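Local coordinates for uncharacterized protein (Pseudomonas aeruginosa, PDB 4O5P) that is a type VI secretion phospholipase effector (Tle1), probably cleaving phospholipids with an alpha/beta-hydrolase-type catalytic domain, at residues K33-S36 with D37-F41; A496-A499 with N500-P503. All coordinates share one frame; numbering follows the deposited sequence.

Contact 1: K33-S36 with D37-F41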
ATOM      1  N   LYS A  33     -19.948  22.728  -5.865  1.00 31.44           N
ATOM      2  CA  LYS A  33     -19.685  21.419  -6.461  1.00 34.51           C
ATOM      3  C   LYS A  33     -20.473  20.316  -5.764  1.00 29.01           C
ATOM      4  O   LYS A  33     -21.042  19.434  -6.420  1.00 30.93           O
ATOM      5  CB  LYS A  33     -18.184  21.093  -6.434  1.00 28.46           C
ATOM      6  CG  LYS A  33     -17.462  21.559  -7.674  1.00 30.51           C
ATOM      7  CD  LYS A  33     -15.986  21.220  -7.648  1.00 26.13           C
ATOM      8  CE  LYS A  33     -15.231  22.215  -8.516  1.00 27.15           C
ATOM      9  NZ  LYS A  33     -13.904  21.692  -8.969  1.00 25.22           N
ATOM     10  N   GLN A  34     -20.503  20.353  -4.437  1.00 30.79           N
ATOM     11  CA  GLN A  34     -21.282  19.352  -3.709  1.00 25.96           C
ATOM     12  C   GLN A  34     -22.777  19.381  -4.032  1.00 31.75           C
ATOM     13  O   GLN A  34     -23.441  18.342  -3.993  1.00 26.21           O
ATOM     14  CB  GLN A  34     -21.060  19.505  -2.212  1.00 28.64           C
ATOM     15  CG  GLN A  34     -19.653  19.121  -1.802  1.00 26.09           C
ATOM     16  CD  GLN A  34     -19.255  19.765  -0.509  1.00 27.13           C
ATOM     17  OE1 GLN A  34     -20.104  20.272   0.218  1.00 25.29           O
ATOM     18  NE2 GLN A  34     -17.955  19.769  -0.215  1.00 27.04           N
ATOM     19  N   GLN A  35     -23.295  20.564  -4.365  1.00 30.96           N
ATOM     20  CA  GLN A  35     -24.729  20.741  -4.600  1.00 32.94           C
ATOM     21  C   GLN A  35     -25.107  20.742  -6.081  1.00 33.61           C
ATOM     22  O   GLN A  35     -26.184  21.221  -6.443  1.00 34.09           O
ATOM     23  CB  GLN A  35     -25.218  22.056  -3.990  1.00 30.02           C
ATOM     24  CG  GLN A  35     -24.966  22.249  -2.511  1.00 31.95           C
ATOM     25  CD  GLN A  35     -25.325  23.663  -2.071  1.00 37.15           C
ATOM     26  OE1 GLN A  35     -25.552  24.547  -2.906  1.00 36.74           O
ATOM     27  NE2 GLN A  35     -25.385  23.883  -0.761  1.00 40.78           N
ATOM     28  N   SER A  36     -24.239  20.221  -6.943  1.00 32.02           N
ATOM     29  CA  SER A  36     -24.496  20.281  -8.387  1.00 35.31           C
ATOM     30  C   SER A  36     -25.680  19.404  -8.812  1.00 35.69           C
ATOM     31  O   SER A  36     -26.517  19.822  -9.631  1.00 37.57           O
ATOM     32  CB  SER A  36     -23.234  19.941  -9.197  1.00 37.39           C
ATOM     33  OG  SER A  36     -22.801  18.612  -8.955  1.00 39.61           O
ATOM     34  N   ASP A  37     -25.754  18.201  -8.248  1.00 30.61           N
ATOM     35  CA  ASP A  37     -26.878  17.300  -8.495  1.00 32.85           C
ATOM     36  C   ASP A  37     -28.233  17.951  -8.190  1.00 35.17           C
ATOM     37  O   ASP A  37     -29.160  17.898  -9.016  1.00 35.78           O
ATOM     38  CB  ASP A  37     -26.716  16.020  -7.669  1.00 29.93           C
ATOM     39  CG  ASP A  37     -25.739  15.045  -8.300  1.00 30.96           C
ATOM     40  OD1 ASP A  37     -25.859  14.788  -9.518  1.00 25.26           O
ATOM     41  OD2 ASP A  37     -24.853  14.537  -7.580  1.00 22.98           O
ATOM     42  N   GLU A  38     -28.335  18.554  -7.004  1.00 35.21           N
ATOM     43  CA  GLU A  38     -29.536  19.274  -6.584  1.00 36.69           C
ATOM     44  C   GLU A  38     -29.874  20.395  -7.554  1.00 41.02           C
ATOM     45  O   GLU A  38     -31.034  20.608  -7.865  1.00 37.76           O
ATOM     46  CB  GLU A  38     -29.367  19.861  -5.184  1.00 33.96           C
ATOM     47  CG  GLU A  38     -29.227  18.824  -4.083  1.00 39.83           C
ATOM     48  CD  GLU A  38     -29.116  19.457  -2.708  1.00 47.84           C
ATOM     49  OE1 GLU A  38     -29.847  20.439  -2.446  1.00 52.96           O
ATOM     50  OE2 GLU A  38     -28.297  18.975  -1.892  1.00 46.71           O
ATOM     51  N   ARG A  39     -28.857  21.113  -8.025  1.00 38.43           N
ATOM     52  CA  ARG A  39     -29.067  22.183  -8.996  1.00 39.74           C
ATOM     53  C   ARG A  39     -29.689  21.669 -10.281  1.00 46.55           C
ATOM     54  O   ARG A  39     -30.704  22.202 -10.736  1.00 44.18           O
ATOM     55  CB  ARG A  39     -27.751  22.849  -9.346  1.00 40.65           C
ATOM     56  CG  ARG A  39     -27.445  24.051  -8.530  1.00 39.70           C
ATOM     57  CD  ARG A  39     -26.364  24.861  -9.206  1.00 44.31           C
ATOM     58  NE  ARG A  39     -25.565  25.514  -8.192  1.00 45.24           N
ATOM     59  CZ  ARG A  39     -24.511  24.951  -7.619  1.00 47.67           C
ATOM     60  NH1 ARG A  39     -24.110  23.736  -7.988  1.00 41.58           N
ATOM     61  NH2 ARG A  39     -23.853  25.612  -6.686  1.00 49.28           N
ATOM     62  N   VAL A  40     -29.063  20.652 -10.875  1.00 41.64           N
ATOM     63  CA  VAL A  40     -29.609  20.038 -12.082  1.00 43.00           C
ATOM     64  C   VAL A  40     -31.059  19.621 -11.867  1.00 49.09           C
ATOM     65  O   VAL A  40     -31.939  19.928 -12.681  1.00 53.44           O
ATOM     66  CB  VAL A  40     -28.822  18.793 -12.497  1.00 44.29           C
ATOM     67  CG1 VAL A  40     -29.448  18.171 -13.738  1.00 50.34           C
ATOM     68  CG2 VAL A  40     -27.376  19.145 -12.749  1.00 43.62           C
ATOM     69  N   PHE A  41     -31.308  18.942 -10.751  1.00 45.44           N
ATOM     70  CA  PHE A  41     -32.630  18.395 -10.480  1.00 47.93           C
ATOM     71  C   PHE A  41     -33.691  19.466 -10.211  1.00 50.29           C
ATOM     72  O   PHE A  41     -34.863  19.281 -10.529  1.00 48.32           O
ATOM     73  CB  PHE A  41     -32.570  17.416  -9.307  1.00 43.79           C
ATOM     74  CG  PHE A  41     -33.890  16.802  -8.978  1.00 43.84           C
ATOM     75  CD1 PHE A  41     -34.385  15.754  -9.740  1.00 44.30           C
ATOM     76  CD2 PHE A  41     -34.650  17.280  -7.920  1.00 40.65           C
ATOM     77  CE1 PHE A  41     -35.609  15.184  -9.444  1.00 44.90           C
ATOM     78  CE2 PHE A  41     -35.873  16.719  -7.621  1.00 42.69           C
ATOM     79  CZ  PHE A  41     -36.356  15.671  -8.385  1.00 44.10           C
TER
HETATM   80  O   HOH W   1     -26.247  17.975  -5.102  1.00 28.41           O
HETATM   81  O   HOH W   2     -23.936  16.555  -6.281  1.00 30.13           O

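Contact 2: A496-A499 with N500-P503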
ATOM      1  N   ALA A 496      25.864  15.001  13.011  1.00 20.68           N
ATOM      2  CA  ALA A 496      25.012  15.858  13.832  1.00 26.32           C
ATOM      3  C   ALA A 496      23.639  15.262  14.048  1.00 19.81           C
ATOM      4  O   ALA A 496      23.166  15.186  15.184  1.00 21.41           O
ATOM      5  CB  ALA A 496      24.893  17.254  13.209  1.00 22.29           C
ATOM      6  N   PHE A 497      22.985  14.844  12.969  1.00 21.48           N
ATOM      7  CA  PHE A 497      21.585  14.423  13.094  1.00 18.50           C
ATOM      8  C   PHE A 497      21.417  13.173  13.968  1.00 22.93           C
ATOM      9  O   PHE A 497      20.426  13.039  14.710  1.00 18.67           O
ATOM     10  CB  PHE A 497      20.898  14.282  11.718  1.00 17.82           C
ATOM     11  CG  PHE A 497      21.009  12.907  11.102  1.00 17.60           C
ATOM     12  CD1 PHE A 497      22.120  12.553  10.361  1.00 18.71           C
ATOM     13  CD2 PHE A 497      19.984  11.979  11.253  1.00 20.77           C
ATOM     14  CE1 PHE A 497      22.217  11.304   9.795  1.00 21.37           C
ATOM     15  CE2 PHE A 497      20.072  10.722  10.692  1.00 18.64           C
ATOM     16  CZ  PHE A 497      21.188  10.384   9.955  1.00 20.12           C
ATOM     17  N   PHE A 498      22.408  12.287  13.909  1.00 20.19           N
ATOM     18  CA  PHE A 498      22.333  11.030  14.628  1.00 19.43           C
ATOM     19  C   PHE A 498      22.271  11.243  16.133  1.00 21.02           C
ATOM     20  O   PHE A 498      21.765  10.393  16.865  1.00 20.09           O
ATOM     21  CB  PHE A 498      23.509  10.124  14.270  1.00 17.20           C
ATOM     22  CG  PHE A 498      23.419   8.777  14.901  1.00 19.06           C
ATOM     23  CD1 PHE A 498      22.605   7.800  14.349  1.00 20.42           C
ATOM     24  CD2 PHE A 498      24.119   8.488  16.064  1.00 20.56           C
ATOM     25  CE1 PHE A 498      22.486   6.545  14.942  1.00 20.80           C
ATOM     26  CE2 PHE A 498      24.001   7.235  16.672  1.00 24.28           C
ATOM     27  CZ  PHE A 498      23.178   6.259  16.091  1.00 20.10           C
ATOM     28  N   ALA A 499      22.791  12.375  16.596  1.00 20.39           N
ATOM     29  CA  ALA A 499      22.807  12.654  18.024  1.00 22.13           C
ATOM     30  C   ALA A 499      21.393  12.859  18.544  1.00 23.55           C
ATOM     31  O   ALA A 499      21.147  12.695  19.738  1.00 24.00           O
ATOM     32  CB  ALA A 499      23.685  13.854  18.336  1.00 24.84           C
ATOM     33  N   ASN A 500      20.460  13.205  17.654  1.00 21.35           N
ATOM     34  CA  ASN A 500      19.087  13.438  18.098  1.00 22.82           C
ATOM     35  C   ASN A 500      18.129  12.289  17.800  1.00 21.73           C
ATOM     36  O   ASN A 500      16.905  12.426  17.923  1.00 22.15           O
ATOM     37  CB  ASN A 500      18.552  14.762  17.551  1.00 27.85           C
ATOM     38  CG  ASN A 500      19.312  15.957  18.091  1.00 29.10           C
ATOM     39  OD1 ASN A 500      19.813  15.932  19.220  1.00 32.49           O
ATOM     40  ND2 ASN A 500      19.406  17.007  17.288  1.00 32.87           N
ATOM     41  N   VAL A 501      18.688  11.157  17.398  1.00 21.99           N
ATOM     42  CA  VAL A 501      17.915   9.938  17.332  1.00 20.34           C
ATOM     43  C   VAL A 501      17.664   9.514  18.770  1.00 18.26           C
ATOM     44  O   VAL A 501      18.604   9.423  19.549  1.00 21.53           O
ATOM     45  CB  VAL A 501      18.699   8.822  16.617  1.00 20.09           C
ATOM     46  CG1 VAL A 501      17.935   7.500  16.708  1.00 21.10           C
ATOM     47  CG2 VAL A 501      18.988   9.225  15.167  1.00 19.22           C
ATOM     48  N   PRO A 502      16.397   9.270  19.125  1.00 19.95           N
ATOM     49  CA  PRO A 502      16.027   8.852  20.485  1.00 25.81           C
ATOM     50  C   PRO A 502      16.795   7.590  20.887  1.00 24.76           C
ATOM     51  O   PRO A 502      17.081   6.750  20.036  1.00 22.37           O
ATOM     52  CB  PRO A 502      14.519   8.571  20.378  1.00 20.34           C
ATOM     53  CG  PRO A 502      14.059   9.350  19.166  1.00 24.91           C
ATOM     54  CD  PRO A 502      15.237   9.312  18.216  1.00 22.54           C
ATOM     55  N   PRO A 503      17.161   7.476  22.168  1.00 25.33           N
ATOM     56  CA  PRO A 503      17.933   6.305  22.605  1.00 23.92           C
ATOM     57  C   PRO A 503      17.077   5.049  22.531  1.00 23.48           C
ATOM     58  O   PRO A 503      15.871   5.131  22.789  1.00 24.48           O
ATOM     59  CB  PRO A 503      18.271   6.634  24.060  1.00 25.91           C
ATOM     60  CG  PRO A 503      17.173   7.559  24.508  1.00 24.82           C
ATOM     61  CD  PRO A 503      16.775   8.358  23.287  1.00 24.24           C
TER
HETATM   62  O   HOH W   3      21.232   9.268  19.129  1.00 22.56           O

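Contact 1: K33-S36 with D37-F41
Arg-39 folds its side chain back along the first turn of its helix, over the backbone of Gln-35 and Ser-36. Arg-39 NH1 comes within 3.5 Å of Ser-36 CA, which lies at the edge of the guanidinium near its plane, while Gln-35 CB covers one face of the group. A bend at chi3 brings the planar end back over the turn, and NH1 is hydrogen-bonded to Leu-32 O. A long, jointed side chain suits this place: its methylenes pass over carbonyl oxygens, Arg-39 CB standing 3.3 Å from Ser-36 O, before the charge reaches the end of the preceding helix. The short side chain of Ser-36 leaves its backbone open to this approach; OG sits between the backbone N and the carbonyl carbon (chi1 63°), and CB is near Arg-39 NH1.

Gln-35 makes the turn where helix 24-34 stops and is the N-cap residue of helix 36-43. Its O accepts Arg-39 N at 3.1 Å, with the donor tilted 20° from the carbonyl plane. Ser-36 O takes Val-40 N at 3.0 Å in a nearly straight bond (N-H...O 174°), and Val-40 CG2 leans on the same oxygen. Ser-36 N makes a weak hydrogen bond back to Lys-33 O, closing the turn.

The next N-H groups of this helix start are served by water. One molecule accepts from Glu-38 N at 2.9 Å and donates to Gln-34 O; a second also donates to Gln-34 O, accepts from Asp-37 N and donates to Asp-37 OD2 at 2.6 Å. An aspartate suits the first turn, where its charge should be favourable to the helix dipole; here OD2 also forms a salt bridge with Arg-230. Asp-37 and Phe-41 lay helix 36-43 on strands 62-71 and 225-236 of the central sheet.

Contact 2: A496-A499 with N500-P503
Phe-498 holds its ring out with CG anti to the backbone N (chi1 -175°), while Val-501 sets CG1 anti to its own N (chi1 173°) and so leaves CG2 beside that N, facing back toward the phenylalanine. The two side chains then meet at a slant, CD1 of Phe-498 lying 4.0 Å from CG2 of Val-501. Val-501 CG2 also rests 3.8 Å from Phe-498 CA, and the branched valine thus packs against both ring and backbone.

The backbone turns through successive i+3 to i bonds, as in overlapping beta turns. Asn-500 N donates to Phe-497 O at 2.9 Å, and Val-501 N donates to Phe-498 O at 3.2 Å. In the latter bond the donor stands well above the carbonyl plane, 70° out of it. A water gives Phe-498 O a further donor, at 2.6 Å, and also donates to Val-501 O at 2.7 Å, tying the two carbonyls together.

From Val-501 the backbone becomes extended, and Pro-502, which lacks an N-H, cannot prolong the series. Val-501 fits its buried place by touching Asp-571, Gln-572 and Leu-575 of helix 571-587, which Phe-498 also meets at Leu-576. Asn-500 keeps CG beside its own backbone N, with Asn-500 OD1 over the preceding carbonyl group, 3.5 Å from Ala-499 C; a polar amide suits this exposed residue.

How the contacts relate
Contacts 1 and 2 are separate local turns, their centres 54 Å apart and their nearest atoms about 39 Å apart. In the chain, residues 33-41 precede 496-503, and each turn lies well out from the middle of the molecule. They serve different parts: contact 1 packs against two strands of the central hydrolase-type sheet through Asp-37 and Phe-41, among them strand 225-236, which leads to the probable nucleophile elbow of a Ser-His-Asp triad; contact 2 lies in the loop between helices 469-487 and 507-528, within the C-terminal family region. Neither turn includes a residue of that putative triad.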